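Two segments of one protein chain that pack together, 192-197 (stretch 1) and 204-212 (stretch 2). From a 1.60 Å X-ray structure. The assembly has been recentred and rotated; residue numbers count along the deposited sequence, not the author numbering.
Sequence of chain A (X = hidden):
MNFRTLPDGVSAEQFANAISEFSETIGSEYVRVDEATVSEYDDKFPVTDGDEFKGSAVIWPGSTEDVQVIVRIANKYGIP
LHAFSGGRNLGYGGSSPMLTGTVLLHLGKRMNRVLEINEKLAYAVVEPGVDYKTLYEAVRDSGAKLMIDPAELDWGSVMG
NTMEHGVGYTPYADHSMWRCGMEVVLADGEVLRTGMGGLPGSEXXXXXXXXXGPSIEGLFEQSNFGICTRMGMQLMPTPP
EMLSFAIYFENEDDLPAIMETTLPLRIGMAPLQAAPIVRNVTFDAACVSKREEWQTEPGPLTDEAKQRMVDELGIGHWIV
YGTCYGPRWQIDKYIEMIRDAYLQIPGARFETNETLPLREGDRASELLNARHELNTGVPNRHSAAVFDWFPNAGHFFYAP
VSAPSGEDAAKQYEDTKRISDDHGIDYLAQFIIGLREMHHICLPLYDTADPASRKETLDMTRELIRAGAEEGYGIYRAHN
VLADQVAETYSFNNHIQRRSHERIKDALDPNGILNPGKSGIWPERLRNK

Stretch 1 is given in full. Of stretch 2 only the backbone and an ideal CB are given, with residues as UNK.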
# COMPACT_ATOMS: atom_id res chain seq x y z
N LEU A 192 8.93 3.89 -17.69
CA LEU A 192 7.58 3.66 -17.15
C LEU A 192 7.32 4.73 -16.10
O LEU A 192 8.20 4.97 -15.25
CB LEU A 192 7.55 2.27 -16.51
CG LEU A 192 6.38 2.01 -15.55
CD1 LEU A 192 5.12 1.83 -16.37
CD2 LEU A 192 6.63 0.75 -14.71
N ARG A 193 6.15 5.34 -16.12
CA ARG A 193 5.67 6.20 -15.02
C ARG A 193 4.47 5.49 -14.39
O ARG A 193 3.46 5.20 -15.11
CB ARG A 193 5.38 7.59 -15.56
CG ARG A 193 6.63 8.37 -15.93
CD ARG A 193 6.33 9.75 -16.35
NE ARG A 193 7.55 10.56 -16.39
CZ ARG A 193 7.59 11.88 -16.48
NH1 ARG A 193 6.48 12.60 -16.57
NH2 ARG A 193 8.77 12.48 -16.43
N THR A 194 4.58 5.22 -13.09
CA THR A 194 3.59 4.38 -12.38
C THR A 194 2.35 5.23 -12.12
O THR A 194 2.44 6.50 -12.08
CB THR A 194 4.13 3.79 -11.09
OG1 THR A 194 4.46 4.88 -10.22
CG2 THR A 194 5.31 2.90 -11.37
N GLY A 195 1.24 4.58 -12.01
CA GLY A 195 -0.01 5.21 -11.52
C GLY A 195 -0.48 6.30 -12.46
O GLY A 195 -0.50 6.11 -13.70
N MET A 196 -0.85 7.45 -11.90
CA MET A 196 -1.39 8.57 -12.69
C MET A 196 -0.29 9.27 -13.53
O MET A 196 -0.64 10.03 -14.43
CB MET A 196 -2.10 9.54 -11.75
CG MET A 196 -3.25 8.90 -11.05
SD MET A 196 -4.49 8.21 -12.21
CE MET A 196 -4.71 9.57 -13.32
N GLY A 197 1.00 8.91 -13.34
CA GLY A 197 2.08 9.42 -14.21
C GLY A 197 1.98 8.84 -15.62
O GLY A 197 2.54 9.44 -16.54
N UNK A 204 -1.97 14.23 -10.56
CA UNK A 204 -2.19 13.30 -9.43
C UNK A 204 -1.12 12.19 -9.35
O UNK A 204 -1.25 11.29 -8.51
CB UNK A 204 -3.57 12.66 -9.55
N UNK A 205 -0.03 12.29 -10.13
CA UNK A 205 1.06 11.28 -10.12
C UNK A 205 1.51 11.01 -8.67
O UNK A 205 1.64 9.85 -8.28
CB UNK A 205 2.25 11.75 -10.96
N UNK A 206 1.69 12.05 -7.85
CA UNK A 206 2.20 11.88 -6.47
C UNK A 206 1.08 11.99 -5.43
O UNK A 206 1.40 12.06 -4.26
CB UNK A 206 3.28 12.92 -6.17
N UNK A 207 -0.19 12.01 -5.87
CA UNK A 207 -1.34 12.14 -4.96
C UNK A 207 -2.06 10.81 -4.79
O UNK A 207 -2.46 10.51 -3.69
CB UNK A 207 -2.32 13.20 -5.48
N UNK A 208 -2.25 10.07 -5.86
CA UNK A 208 -3.14 8.89 -5.84
C UNK A 208 -2.37 7.70 -6.41
O UNK A 208 -2.04 7.70 -7.57
CB UNK A 208 -4.42 9.14 -6.64
N UNK A 209 -2.10 6.67 -5.56
CA UNK A 209 -1.37 5.46 -5.96
C UNK A 209 -2.31 4.46 -6.64
O UNK A 209 -2.67 3.47 -6.05
CB UNK A 209 -0.70 4.81 -4.75
N UNK A 210 -2.72 4.82 -7.86
CA UNK A 210 -3.72 4.09 -8.65
C UNK A 210 -3.70 4.52 -10.09
O UNK A 210 -3.06 5.52 -10.46
CB UNK A 210 -5.12 4.29 -8.07
N UNK A 211 -4.43 3.77 -10.88
CA UNK A 211 -4.52 3.77 -12.36
C UNK A 211 -5.65 2.78 -12.61
O UNK A 211 -5.89 2.00 -11.72
CB UNK A 211 -3.22 3.38 -13.06
N UNK A 212 -6.17 2.71 -13.82
CA UNK A 212 -6.94 1.52 -14.22
C UNK A 212 -5.96 0.34 -14.26
O UNK A 212 -4.97 0.42 -14.96
CB UNK A 212 -7.63 1.72 -15.57

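Position 204 opens the second stretch with its CA-to-CB bond running sideways to the first. The ideal CB lies 4.1 Å from Met196 CG, so a methyl group already reaches the methionine; serine, alanine or a somewhat larger apolar residue would be plausible. The residue is Ala204, and its CB meets Met196 CG at 4.1 Å, a modest apolar contact. Its carbonyl oxygen accepts backbone hydrogen bonds from the amides of 207 and 208, which curls the chain into a compact turn.

At position 205 the CB also starts sideways, 3.9 Å from Gly197 N, but what lies beyond it is more telling. Stretch 1 offers the bare CA of Gly197, the carbonyl oxygen of Thr194 and the side chain of Arg193, laid out in succession. A long, flat side chain could cover all three; an aromatic residue is the natural candidate, and one with a polar ring atom could also approach the carbonyl. The residue is Trp205, with chi1 in t, and it has the largest contact area of the stretch. Gly197 CA sits over its five-membered ring, 3.4 Å from the centroid and 14° off the normal, a CH-pi contact. So close an approach depends on glycine, because an ideal CB on Gly197 would fall 2.2 Å from Trp205 NE1. That same NE1 lies 3.0 Å from Thr194 O, which already accepts a hydrogen bond from Gly197 N. Farther out, Trp205 CH2 comes to 3.5 Å from Arg193 NE, over one face of the guanidinium.

Positions 206 and 207 have nothing of stretch 1 within 5.5 Å of their ideal CB atoms, so the first stretch leaves the choice open. They are His206 and Leu207.

At position 208 the CB points sideways, 4.6 Å from Met196 CG, and an apolar or aromatic residue could extend the methionine contact. It is Tyr208: Met196 CG lies at the ring edge, 4.2 Å from CD2. The backbone matters as well, for one water accepts from Met196 N at 2.9 Å and donates to Trp205 O at 2.7 Å and Tyr208 O at 2.6 Å, linking the two stretches where no clear direct hydrogen bond does.

Position 209 points away, with a phi of -83° that a proline ring can adopt; many residues would do, and Pro209 is found. At 210 a CB would again point away, so stretch 1 does not demand glycine. Gly210 contributes its backbone, its O lying 3.2 Å from Gly195 CA.

The CB of position 211 is sideways, 3.9 Å from Gly195 O. Beside the open surface of a glycine, a flexible side chain of medium length, polar or apolar, would fit. Gln211 folds back with chi1 in p and chi2 in m, bringing OE1 to 3.4 Å from Gly195 CA. Position 212 has no contact with stretch 1, which sets no preference there; it is Leu212.

Stretch 2 (204-212) AWHLYPGQL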
# COMPACT_ATOMS: atom_id res chain seq x y z
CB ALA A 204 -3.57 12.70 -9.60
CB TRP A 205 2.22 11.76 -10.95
CG TRP A 205 3.27 10.73 -11.24
CD1 TRP A 205 3.18 9.38 -11.09
CD2 TRP A 205 4.54 10.99 -11.84
NE1 TRP A 205 4.31 8.78 -11.57
CE2 TRP A 205 5.18 9.75 -11.98
CE3 TRP A 205 5.19 12.15 -12.31
CZ2 TRP A 205 6.44 9.64 -12.57
CZ3 TRP A 205 6.42 12.04 -12.91
CH2 TRP A 205 7.06 10.80 -12.97
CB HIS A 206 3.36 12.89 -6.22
CG HIS A 206 4.35 12.87 -7.34
ND1 HIS A 206 5.04 11.71 -7.67
CD2 HIS A 206 4.74 13.81 -8.23
CE1 HIS A 206 5.81 11.95 -8.72
NE2 HIS A 206 5.69 13.24 -9.07
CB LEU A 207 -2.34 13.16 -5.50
CG LEU A 207 -1.75 14.50 -5.90
CD1 LEU A 207 -2.83 15.39 -6.46
CD2 LEU A 207 -1.09 15.14 -4.70
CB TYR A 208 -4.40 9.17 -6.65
CG TYR A 208 -5.31 7.98 -6.72
CD1 TYR A 208 -5.95 7.52 -5.59
CD2 TYR A 208 -5.45 7.27 -7.90
CE1 TYR A 208 -6.77 6.40 -5.64
CE2 TYR A 208 -6.28 6.15 -7.96
CZ TYR A 208 -6.95 5.73 -6.84
OH TYR A 208 -7.74 4.59 -6.87
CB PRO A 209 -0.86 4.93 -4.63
CG PRO A 209 -1.91 5.31 -3.65
CD PRO A 209 -2.42 6.65 -4.12
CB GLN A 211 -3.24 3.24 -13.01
CG GLN A 211 -2.82 1.83 -12.59
CD GLN A 211 -2.55 1.71 -11.10
OE1 GLN A 211 -1.63 2.34 -10.62
NE2 GLN A 211 -3.33 0.89 -10.37
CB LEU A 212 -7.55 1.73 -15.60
CG LEU A 212 -8.55 0.66 -16.01
CD1 LEU A 212 -9.87 0.83 -15.31
CD2 LEU A 212 -8.77 0.67 -17.51
O HOH W 1 0.07 7.81 -9.16
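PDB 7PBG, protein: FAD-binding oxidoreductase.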